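Local atomic coordinates of Rubredoxin\:oxygen oxidoreductase (Desulfovibrio gigas, PDB entry 1E5D), a protein that catalyses the four-electron reduction of one oxygen molecule to two water molecules, using a diiron centre and flavin mononucleotide. Residues Ile6-Phe10 with Phe155-Val160; Glu98-Ser104 with Trp119-Val124; Ile166-Ile171 with Pro224-Phe230; Leu186-Met190 with Phe238-Lys242. All coordinates share one frame; numbering follows the deposited sequence.

How the interactions relate
Interaction 1 joins turns of the two sheets of the lactamase-like domain, interaction 3 lies in loops that follow strands 160-164 and 221-224, and interaction 4 packs helices next to it, while interaction 2 lies at the far edge of the first sheet. Interaction 1 is made of buried aromatic and aliphatic groups with no hydrogen bond across it; interaction 2 is backbone pairing of parallel strands, partly buried. Interaction 3 is wholly buried and includes a metal ligand and a side-chain amide bonded to the backbone. Interaction 4 has an apolar inner part and a charged rim, and it touches interaction 3 directly, Met190 lying against Gln169 and Phe230. Ile6 meets Ile229, linking interactions 1 and 3.

Interaction 1 of 4, residues Ile6-Phe10 with Phe155-Val160; sequences IIDGF and FADEKV
Two hairpin turns, one from each sheet of the lactamase-like domain, pack together here: the type II turn from Ile7 to Phe10 and the loop 155-160, where Lys159 and Val160 facing Phe155 form a G1 beta bulge. Phe10 lies between them. Its edge points into the face of Phe155 in a T-shaped stack, ring centres 4.9 Å apart and planes at 83°, with Phe10 CZ over the middle of the Phe155 ring. Val160 CG2 lies on one face of Phe10, 4.0 Å from its CE2, a beta-branched methyl suited to a flat aromatic surface. Ile7 reaches over with the end of its longer branch. CG1 sits between the backbone N and carbonyl carbon (chi1 59°), and from there CD1 comes 3.6 Å from Glu158 CG and also touches Val160 CG2. Glu158 contributes its aliphatic part, its CG lying 3.8 Å from Phe10 CE1; the carboxylate stays near the same ring while OE2 forms a salt bridge with Arg135. Gly9, with its positive phi, suits the third position of the turn. The contact thus ties together hairpin turns of the two sheets in the alpha-beta/beta-alpha sandwich of the metallo-beta-lactamase fold.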
# COMPACT_ATOMS: atom_id res chain seq x y z
N ILE A 6 -20.35 -8.29 35.85
CA ILE A 6 -18.96 -8.05 36.23
C ILE A 6 -18.88 -8.13 37.75
O ILE A 6 -18.24 -9.02 38.29
CB ILE A 6 -18.47 -6.71 35.68
CG1 ILE A 6 -18.57 -6.61 34.15
CG2 ILE A 6 -17.06 -6.42 36.14
CD1 ILE A 6 -18.56 -5.18 33.65
N ILE A 7 -19.58 -7.19 38.35
CA ILE A 7 -19.91 -7.14 39.76
C ILE A 7 -21.40 -6.79 39.89
O ILE A 7 -22.04 -6.41 38.90
CB ILE A 7 -19.09 -6.12 40.57
CG1 ILE A 7 -19.20 -4.68 40.09
CG2 ILE A 7 -17.63 -6.55 40.63
CD1 ILE A 7 -18.51 -3.69 41.00
N ASP A 8 -21.93 -6.93 41.09
CA ASP A 8 -23.34 -6.69 41.37
C ASP A 8 -23.76 -5.33 40.82
O ASP A 8 -23.17 -4.31 41.16
CB ASP A 8 -23.60 -6.77 42.87
CG ASP A 8 -23.18 -8.10 43.47
OD1 ASP A 8 -23.68 -9.13 42.96
OD2 ASP A 8 -22.36 -8.13 44.41
N GLY A 9 -24.78 -5.33 39.96
CA GLY A 9 -25.26 -4.09 39.37
C GLY A 9 -24.45 -3.55 38.21
O GLY A 9 -24.81 -2.51 37.67
N PHE A 10 -23.37 -4.23 37.83
CA PHE A 10 -22.54 -3.84 36.70
C PHE A 10 -22.56 -4.94 35.63
O PHE A 10 -22.14 -6.08 35.85
CB PHE A 10 -21.10 -3.59 37.09
CG PHE A 10 -20.77 -2.32 37.83
CD1 PHE A 10 -21.16 -2.15 39.15
CD2 PHE A 10 -20.07 -1.30 37.21
CE1 PHE A 10 -20.86 -0.98 39.83
CE2 PHE A 10 -19.76 -0.13 37.88
CZ PHE A 10 -20.15 0.03 39.20
N PHE A 155 -15.40 4.62 39.09
CA PHE A 155 -16.15 4.23 40.28
C PHE A 155 -15.13 3.98 41.39
O PHE A 155 -14.57 2.89 41.50
CB PHE A 155 -17.02 3.01 40.02
CG PHE A 155 -18.27 3.36 39.22
CD1 PHE A 155 -19.42 3.80 39.86
CD2 PHE A 155 -18.28 3.24 37.84
CE1 PHE A 155 -20.56 4.13 39.15
CE2 PHE A 155 -19.42 3.57 37.12
CZ PHE A 155 -20.55 4.02 37.77
N ALA A 156 -14.89 5.03 42.17
CA ALA A 156 -13.89 5.01 43.23
C ALA A 156 -14.21 3.94 44.27
O ALA A 156 -13.35 3.18 44.71
CB ALA A 156 -13.78 6.38 43.89
N ASP A 157 -15.47 3.86 44.68
CA ASP A 157 -15.77 2.82 45.68
C ASP A 157 -15.67 1.43 45.08
O ASP A 157 -14.98 0.58 45.64
CB ASP A 157 -17.15 3.10 46.29
CG ASP A 157 -17.08 4.33 47.19
OD1 ASP A 157 -16.32 4.29 48.18
OD2 ASP A 157 -17.78 5.32 46.88
N GLU A 158 -16.31 1.18 43.94
CA GLU A 158 -16.23 -0.14 43.32
C GLU A 158 -14.87 -0.39 42.68
O GLU A 158 -14.57 -1.53 42.33
CB GLU A 158 -17.33 -0.30 42.27
CG GLU A 158 -18.66 -0.68 42.90
CD GLU A 158 -19.52 0.54 43.18
OE1 GLU A 158 -19.03 1.68 42.97
OE2 GLU A 158 -20.67 0.35 43.61
N LYS A 159 -14.08 0.67 42.52
CA LYS A 159 -12.75 0.56 41.92
C LYS A 159 -12.86 -0.00 40.50
O LYS A 159 -12.13 -0.90 40.10
CB LYS A 159 -11.82 -0.29 42.79
CG LYS A 159 -11.48 0.40 44.10
CD LYS A 159 -10.24 -0.21 44.74
CE LYS A 159 -10.52 -0.66 46.17
NZ LYS A 159 -10.26 -2.12 46.33
N VAL A 160 -13.81 0.56 39.78
CA VAL A 160 -14.13 0.22 38.41
C VAL A 160 -13.77 1.38 37.48
O VAL A 160 -14.36 2.45 37.56
CB VAL A 160 -15.62 -0.10 38.19
CG1 VAL A 160 -15.83 -0.65 36.78
CG2 VAL A 160 -16.12 -1.07 39.25

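Interaction 2 of 4, residues Glu98-Ser104 with Trp119-Val124; sequences EKIFTSS and WPVQVV
Phe101 and Gln122 run side by side from neighbouring parallel strands, 99-103 and 121-124, pointing the same way with ring and amide planes 74° apart. Gln122 OE1 lies 3.8 Å from Phe101 CE1, and the Lys99 side chain slants across the same glutamine, its long aliphatic arm bringing CE near the amide oxygen. The Val124 and Phe101 side chains cross at about a right angle: Val124 CG1, placed beside the backbone N (chi1 -69°), comes obliquely to the ring, 3.6 Å from Phe101 CD1. On the other face of the sheet Ile100 slants across Trp119, with CD1 4.1 Å from Trp119 CB, and Thr102 turns its CG2 methyl to Val121 CG1. The two branches of Thr102 divide the work, since OG1 hydrogen-bonds to Ile77 O of the adjacent strand. Between the two sets of side chains the backbones pair in parallel register. Ile100 N bonds to Pro120 O at 2.9 Å. Ile100 O accepts Gln122 N nearly head-on, and Thr102 O accepts Val124 N; the bond from Thr102 N to Gln122 O is weak. Helix 104-114 completes a beta-alpha-beta crossover, and Ser103 OG caps its start at Gly106 N. The chemistry implies that backbone bonds set the register of this edge strand, with Ile100, Phe101 and Val124 buried and the flexible polar chains of Lys99 and Gln122 toward solvent.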
# COMPACT_ATOMS: atom_id res chain seq x y z
N GLU A 98 -32.87 10.58 30.07
CA GLU A 98 -33.02 11.92 30.64
C GLU A 98 -31.79 12.74 30.31
O GLU A 98 -31.82 13.93 30.03
CB GLU A 98 -33.26 11.79 32.13
CG GLU A 98 -32.76 12.95 32.97
CD GLU A 98 -33.19 12.80 34.42
OE1 GLU A 98 -33.58 11.67 34.80
OE2 GLU A 98 -33.14 13.80 35.15
N LYS A 99 -30.63 12.07 30.34
CA LYS A 99 -29.42 12.84 30.08
C LYS A 99 -28.35 12.02 29.37
O LYS A 99 -28.11 10.85 29.59
CB LYS A 99 -28.86 13.39 31.40
CG LYS A 99 -29.27 14.83 31.67
CD LYS A 99 -29.43 15.09 33.16
CE LYS A 99 -29.16 16.56 33.47
NZ LYS A 99 -29.12 17.38 32.23
N ILE A 100 -27.69 12.73 28.46
CA ILE A 100 -26.56 12.18 27.75
C ILE A 100 -25.30 12.88 28.25
O ILE A 100 -25.18 14.09 28.04
CB ILE A 100 -26.66 12.38 26.23
CG1 ILE A 100 -27.87 11.70 25.59
CG2 ILE A 100 -25.37 11.91 25.56
CD1 ILE A 100 -28.11 12.09 24.15
N PHE A 101 -24.43 12.12 28.89
CA PHE A 101 -23.18 12.70 29.38
C PHE A 101 -22.01 12.46 28.43
O PHE A 101 -21.76 11.32 28.04
CB PHE A 101 -22.84 12.13 30.77
CG PHE A 101 -23.88 12.55 31.80
CD1 PHE A 101 -23.80 13.79 32.40
CD2 PHE A 101 -24.91 11.69 32.14
CE1 PHE A 101 -24.75 14.17 33.34
CE2 PHE A 101 -25.85 12.05 33.08
CZ PHE A 101 -25.76 13.29 33.67
N THR A 102 -21.32 13.54 28.08
CA THR A 102 -20.15 13.47 27.22
C THR A 102 -19.15 14.56 27.60
O THR A 102 -19.45 15.54 28.28
CB THR A 102 -20.52 13.59 25.73
OG1 THR A 102 -19.39 13.20 24.95
CG2 THR A 102 -20.83 15.03 25.36
N SER A 103 -17.91 14.37 27.15
CA SER A 103 -16.90 15.39 27.45
C SER A 103 -17.21 16.65 26.64
O SER A 103 -18.02 16.67 25.71
CB SER A 103 -15.50 14.89 27.13
OG SER A 103 -15.28 14.86 25.72
N SER A 104 -16.54 17.74 27.02
CA SER A 104 -16.79 18.97 26.27
C SER A 104 -16.35 18.79 24.83
O SER A 104 -17.05 19.13 23.88
CB SER A 104 -16.07 20.13 26.95
OG SER A 104 -15.21 20.79 26.04
N TRP A 119 -31.14 17.00 21.64
CA TRP A 119 -30.65 15.94 22.52
C TRP A 119 -30.28 16.51 23.88
O TRP A 119 -29.64 17.57 23.94
CB TRP A 119 -29.43 15.25 21.92
CG TRP A 119 -29.70 14.33 20.77
CD1 TRP A 119 -30.88 14.09 20.14
CD2 TRP A 119 -28.73 13.50 20.11
NE1 TRP A 119 -30.72 13.18 19.13
CE2 TRP A 119 -29.41 12.80 19.09
CE3 TRP A 119 -27.36 13.29 20.29
CZ2 TRP A 119 -28.75 11.89 18.25
CZ3 TRP A 119 -26.72 12.39 19.46
CH2 TRP A 119 -27.41 11.70 18.45
N PRO A 120 -30.64 15.84 24.96
CA PRO A 120 -30.29 16.35 26.29
C PRO A 120 -28.81 16.12 26.59
O PRO A 120 -28.46 15.42 27.54
CB PRO A 120 -31.14 15.50 27.24
CG PRO A 120 -31.35 14.23 26.49
CD PRO A 120 -31.39 14.59 25.04
N VAL A 121 -27.95 16.71 25.77
CA VAL A 121 -26.52 16.60 25.99
C VAL A 121 -26.10 17.49 27.16
O VAL A 121 -26.51 18.64 27.28
CB VAL A 121 -25.73 16.99 24.73
CG1 VAL A 121 -24.24 16.94 24.97
CG2 VAL A 121 -26.13 16.07 23.58
N GLN A 122 -25.27 16.94 28.03
CA GLN A 122 -24.75 17.69 29.16
C GLN A 122 -23.26 17.38 29.29
O GLN A 122 -22.87 16.24 29.48
CB GLN A 122 -25.47 17.35 30.46
CG GLN A 122 -25.56 18.51 31.43
CD GLN A 122 -25.10 18.19 32.84
OE1 GLN A 122 -25.89 17.77 33.68
NE2 GLN A 122 -23.82 18.39 33.11
N VAL A 123 -22.45 18.42 29.16
CA VAL A 123 -21.00 18.32 29.22
C VAL A 123 -20.50 18.10 30.64
O VAL A 123 -20.84 18.87 31.54
CB VAL A 123 -20.36 19.61 28.66
CG1 VAL A 123 -18.87 19.66 28.97
CG2 VAL A 123 -20.64 19.68 27.17
N VAL A 124 -19.68 17.07 30.83
CA VAL A 124 -19.02 16.88 32.12
C VAL A 124 -17.56 17.34 32.01
O VAL A 124 -17.01 17.37 30.93
CB VAL A 124 -19.08 15.43 32.61
CG1 VAL A 124 -20.52 15.09 32.98
CG2 VAL A 124 -18.56 14.46 31.56

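Interaction 3 of 4, residues Ile166-Ile171 with Pro224-Phe230; sequences IFGQNI and PDHGVIF. With FEO (mu-oxo-diiron), chain D.
Hydrogen bonds centred on Gln169 join loop 166-171 to loop 224-230. Its backbone N binds His226 O at 2.9 Å, approaching from above the carbonyl plane. The side-chain amide then reads the backbone of Val228 from both ends: OE1 accepts Val228 N at 2.8 Å on an in-plane lone pair, and NE2 gives a bond to Val228 O at 3.2 Å. The other N-H of NE2 goes to Phe167 O at 2.9 Å, nearly in the amide plane, which fixes the amide's rotation. A bend at chi2 (74°) folds the chain back to reach these partners.

Gly227, with its positive phi, packs its bare CA within 3.3 Å of Gln169 OE1. Pro224 CB rests on Gly168 CA, and Phe230 turns its ring edge to Phe167 O, with CE2 3.3 Å away; Met190 of helix 183-198 touches both Gln169 and Phe230.

His226 NE2 binds one iron of the mu-oxo-diiron centre at 2.0 Å, an iron also held by Asp83 and Asp165, while ND1 hydrogen-bonds to Thr34 O. A water on this iron donates to Asp225 OD2 and to the bridging oxygen. The chemistry implies that the bond from ND1 to Thr34 O probably holds the imidazole plane and may make the ring a stronger donor to iron, while the amide grip of Gln169 on backbone atoms of Val228 and Phe167 sets the course of the chain just beyond the ligand.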
# COMPACT_ATOMS: atom_id res chain seq x y z
N ILE A 166 -8.91 2.87 25.64
CA ILE A 166 -7.69 2.68 26.42
C ILE A 166 -7.69 1.32 27.11
O ILE A 166 -8.67 0.96 27.78
CB ILE A 166 -7.53 3.82 27.44
CG1 ILE A 166 -7.72 5.20 26.80
CG2 ILE A 166 -6.23 3.76 28.22
CD1 ILE A 166 -7.95 6.32 27.79
N PHE A 167 -6.60 0.59 26.94
CA PHE A 167 -6.41 -0.73 27.53
C PHE A 167 -7.15 -1.78 26.72
O PHE A 167 -7.13 -2.97 27.03
CB PHE A 167 -6.86 -0.79 29.00
CG PHE A 167 -6.10 0.21 29.86
CD1 PHE A 167 -4.72 0.11 29.97
CD2 PHE A 167 -6.76 1.21 30.55
CE1 PHE A 167 -4.00 1.01 30.74
CE2 PHE A 167 -6.05 2.11 31.33
CZ PHE A 167 -4.67 2.01 31.42
N GLY A 168 -7.82 -1.30 25.67
CA GLY A 168 -8.56 -2.18 24.80
C GLY A 168 -7.64 -3.15 24.08
O GLY A 168 -6.46 -2.93 23.84
N GLN A 169 -8.19 -4.30 23.71
CA GLN A 169 -7.40 -5.20 22.87
C GLN A 169 -8.36 -5.83 21.88
O GLN A 169 -9.51 -6.09 22.23
CB GLN A 169 -6.67 -6.26 23.68
CG GLN A 169 -6.65 -6.09 25.19
CD GLN A 169 -7.99 -6.42 25.81
OE1 GLN A 169 -8.63 -7.43 25.52
NE2 GLN A 169 -8.45 -5.55 26.70
N ASN A 170 -7.92 -6.08 20.66
CA ASN A 170 -8.81 -6.77 19.72
C ASN A 170 -8.77 -8.27 19.94
O ASN A 170 -7.99 -8.99 19.32
CB ASN A 170 -8.42 -6.38 18.29
CG ASN A 170 -8.86 -4.95 18.02
OD1 ASN A 170 -8.16 -4.18 17.39
ND2 ASN A 170 -10.05 -4.63 18.51
N ILE A 171 -9.61 -8.77 20.84
CA ILE A 171 -9.72 -10.20 21.07
C ILE A 171 -11.19 -10.62 21.09
O ILE A 171 -11.95 -10.17 21.96
CB ILE A 171 -9.09 -10.62 22.41
CG1 ILE A 171 -7.59 -10.38 22.49
CG2 ILE A 171 -9.42 -12.07 22.72
CD1 ILE A 171 -6.97 -10.93 23.76
N PRO A 224 -12.59 -1.69 29.09
CA PRO A 224 -12.40 -1.04 27.79
C PRO A 224 -13.49 -1.39 26.77
O PRO A 224 -14.26 -2.34 26.95
CB PRO A 224 -11.05 -1.61 27.36
CG PRO A 224 -11.04 -2.99 27.91
CD PRO A 224 -11.88 -2.98 29.15
N ASP A 225 -13.53 -0.61 25.70
CA ASP A 225 -14.43 -0.71 24.57
C ASP A 225 -14.29 -2.00 23.78
O ASP A 225 -15.28 -2.45 23.21
CB ASP A 225 -14.14 0.43 23.58
CG ASP A 225 -14.78 1.73 23.99
OD1 ASP A 225 -15.62 1.72 24.91
OD2 ASP A 225 -14.41 2.77 23.40
N HIS A 226 -13.08 -2.54 23.73
CA HIS A 226 -12.74 -3.70 22.94
C HIS A 226 -11.97 -4.75 23.72
O HIS A 226 -10.99 -4.44 24.40
CB HIS A 226 -11.87 -3.31 21.72
CG HIS A 226 -12.41 -2.12 20.98
ND1 HIS A 226 -13.63 -2.12 20.35
CD2 HIS A 226 -11.88 -0.89 20.78
CE1 HIS A 226 -13.83 -0.94 19.79
NE2 HIS A 226 -12.79 -0.17 20.04
N GLY A 227 -12.39 -6.00 23.60
CA GLY A 227 -11.61 -7.08 24.19
C GLY A 227 -12.08 -7.40 25.60
O GLY A 227 -13.20 -7.05 25.99
N VAL A 228 -11.22 -8.09 26.34
CA VAL A 228 -11.62 -8.60 27.65
C VAL A 228 -11.51 -7.53 28.73
O VAL A 228 -10.83 -6.52 28.60
CB VAL A 228 -10.78 -9.82 28.06
CG1 VAL A 228 -11.02 -10.96 27.08
CG2 VAL A 228 -9.31 -9.45 28.13
N ILE A 229 -12.22 -7.81 29.82
CA ILE A 229 -12.18 -6.95 30.99
C ILE A 229 -11.02 -7.31 31.90
O ILE A 229 -10.76 -8.50 32.11
CB ILE A 229 -13.51 -7.06 31.76
CG1 ILE A 229 -14.67 -6.35 31.05
CG2 ILE A 229 -13.35 -6.55 33.18
CD1 ILE A 229 -16.01 -7.01 31.29
N PHE A 230 -10.32 -6.32 32.43
CA PHE A 230 -9.24 -6.59 33.37
C PHE A 230 -9.83 -6.79 34.77
O PHE A 230 -10.32 -5.84 35.38
CB PHE A 230 -8.20 -5.47 33.37
CG PHE A 230 -7.41 -5.44 32.06
CD1 PHE A 230 -6.30 -6.26 31.91
CD2 PHE A 230 -7.79 -4.61 31.03
CE1 PHE A 230 -5.59 -6.26 30.72
CE2 PHE A 230 -7.08 -4.61 29.84
CZ PHE A 230 -5.99 -5.43 29.69
FE1 FEO D . -12.90 1.80 19.61
FE2 FEO D . -11.46 4.76 18.94
O FEO D . -13.22 3.35 18.87
O HOH W 1 -14.97 2.09 20.84

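Interaction 4 of 4, residues Leu186-Met190 with Phe238-Lys242; sequences LERAM and FAVQK
Helices 183-198 and 233-248 run in roughly the same direction where 186-190 faces 238-242, their axes 11.5 Å apart and inclined at 42°, a wide spacing that side chains must bridge. In this helix-helix packing beside the sheet that ends in strand 230-231, Phe238 is the large group reaching across, its CG anti to the backbone N (chi1 177°). Three side chains of the facing helix gather obliquely round its ring. Met190 brings its sulfur 4.0 Å from Phe238 CE2, a Met-aromatic contact, Leu186 CD2 approaches the same CE2, and Glu187 lays its CG methylene 3.9 Å from Phe238 CZ. Flexible and unbranched, Met190 then bends at its last torsion, bringing the terminal CE 3.9 Å from Ala239 CA; the small alanine leaves room for that methyl. Inward, Phe230 lies against both Met190 and Ala239, continuing the apolar layer. The outer margin is polar. Glu187 and Lys242 cross at about a right angle and form a long, weak salt bridge, and each has another partner: Tyr246 OH and Arg191 meet the carboxylate, and Glu245 meets the ammonium. Within the pair, Lys242 NZ stands 3.4 Å from Glu187 OE2, and the lysine's CD is equally near that oxygen.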
# COMPACT_ATOMS: atom_id res chain seq x y z
N LEU A 186 -2.88 -12.21 25.70
CA LEU A 186 -3.42 -10.94 26.15
C LEU A 186 -2.44 -9.80 25.90
O LEU A 186 -2.84 -8.72 25.46
CB LEU A 186 -3.78 -11.01 27.64
CG LEU A 186 -4.19 -9.68 28.28
CD1 LEU A 186 -5.34 -9.07 27.50
CD2 LEU A 186 -4.53 -9.88 29.74
N GLU A 187 -1.17 -10.06 26.19
CA GLU A 187 -0.17 -9.00 26.09
C GLU A 187 0.09 -8.62 24.64
O GLU A 187 0.17 -7.43 24.32
CB GLU A 187 1.15 -9.42 26.76
CG GLU A 187 2.03 -8.24 27.16
CD GLU A 187 2.95 -7.81 26.04
OE1 GLU A 187 3.39 -8.73 25.31
OE2 GLU A 187 3.19 -6.60 25.88
N ARG A 188 0.27 -9.62 23.79
CA ARG A 188 0.56 -9.34 22.38
C ARG A 188 -0.54 -8.48 21.78
O ARG A 188 -0.30 -7.53 21.05
CB ARG A 188 0.72 -10.65 21.62
CG ARG A 188 0.91 -10.51 20.13
CD ARG A 188 2.03 -9.55 19.75
NE ARG A 188 1.89 -9.06 18.39
CZ ARG A 188 2.81 -9.08 17.44
NH1 ARG A 188 4.01 -9.60 17.67
NH2 ARG A 188 2.53 -8.58 16.24
N ALA A 189 -1.79 -8.80 22.12
CA ALA A 189 -2.91 -8.04 21.57
C ALA A 189 -2.97 -6.63 22.14
O ALA A 189 -3.40 -5.67 21.50
CB ALA A 189 -4.21 -8.77 21.84
N MET A 190 -2.52 -6.48 23.39
CA MET A 190 -2.53 -5.12 23.95
C MET A 190 -1.55 -4.22 23.21
O MET A 190 -1.85 -3.07 22.88
CB MET A 190 -2.18 -5.16 25.42
CG MET A 190 -3.31 -5.71 26.29
SD MET A 190 -2.67 -5.96 27.97
CE MET A 190 -2.28 -4.25 28.36
N PHE A 238 -1.07 -4.79 35.88
CA PHE A 238 -0.46 -5.27 34.65
C PHE A 238 -0.77 -4.32 33.49
O PHE A 238 0.15 -3.82 32.84
CB PHE A 238 -0.95 -6.67 34.35
CG PHE A 238 -0.44 -7.29 33.06
CD1 PHE A 238 0.88 -7.68 32.93
CD2 PHE A 238 -1.31 -7.48 32.00
CE1 PHE A 238 1.33 -8.25 31.75
CE2 PHE A 238 -0.86 -8.05 30.82
CZ PHE A 238 0.46 -8.45 30.69
N ALA A 239 -2.05 -4.06 33.24
CA ALA A 239 -2.47 -3.19 32.15
C ALA A 239 -1.73 -1.85 32.17
O ALA A 239 -1.18 -1.40 31.16
CB ALA A 239 -3.97 -2.92 32.17
N VAL A 240 -1.74 -1.21 33.33
CA VAL A 240 -1.16 0.12 33.47
C VAL A 240 0.36 0.07 33.39
O VAL A 240 0.98 0.97 32.82
CB VAL A 240 -1.58 0.77 34.80
CG1 VAL A 240 -0.73 2.00 35.08
CG2 VAL A 240 -3.06 1.12 34.75
N GLN A 241 0.95 -0.97 33.97
CA GLN A 241 2.37 -1.21 33.84
C GLN A 241 2.77 -1.12 32.36
O GLN A 241 3.58 -0.31 31.93
CB GLN A 241 2.72 -2.59 34.37
CG GLN A 241 3.50 -2.68 35.66
CD GLN A 241 3.97 -4.11 35.91
OE1 GLN A 241 4.13 -4.91 34.99
NE2 GLN A 241 4.18 -4.43 37.18
N LYS A 242 2.13 -2.00 31.60
CA LYS A 242 2.35 -2.17 30.17
C LYS A 242 2.18 -0.88 29.38
O LYS A 242 3.03 -0.57 28.55
CB LYS A 242 1.38 -3.26 29.68
CG LYS A 242 1.95 -4.64 29.99
CD LYS A 242 2.99 -5.02 28.94
CE LYS A 242 4.18 -5.72 29.57
NZ LYS A 242 5.17 -6.18 28.55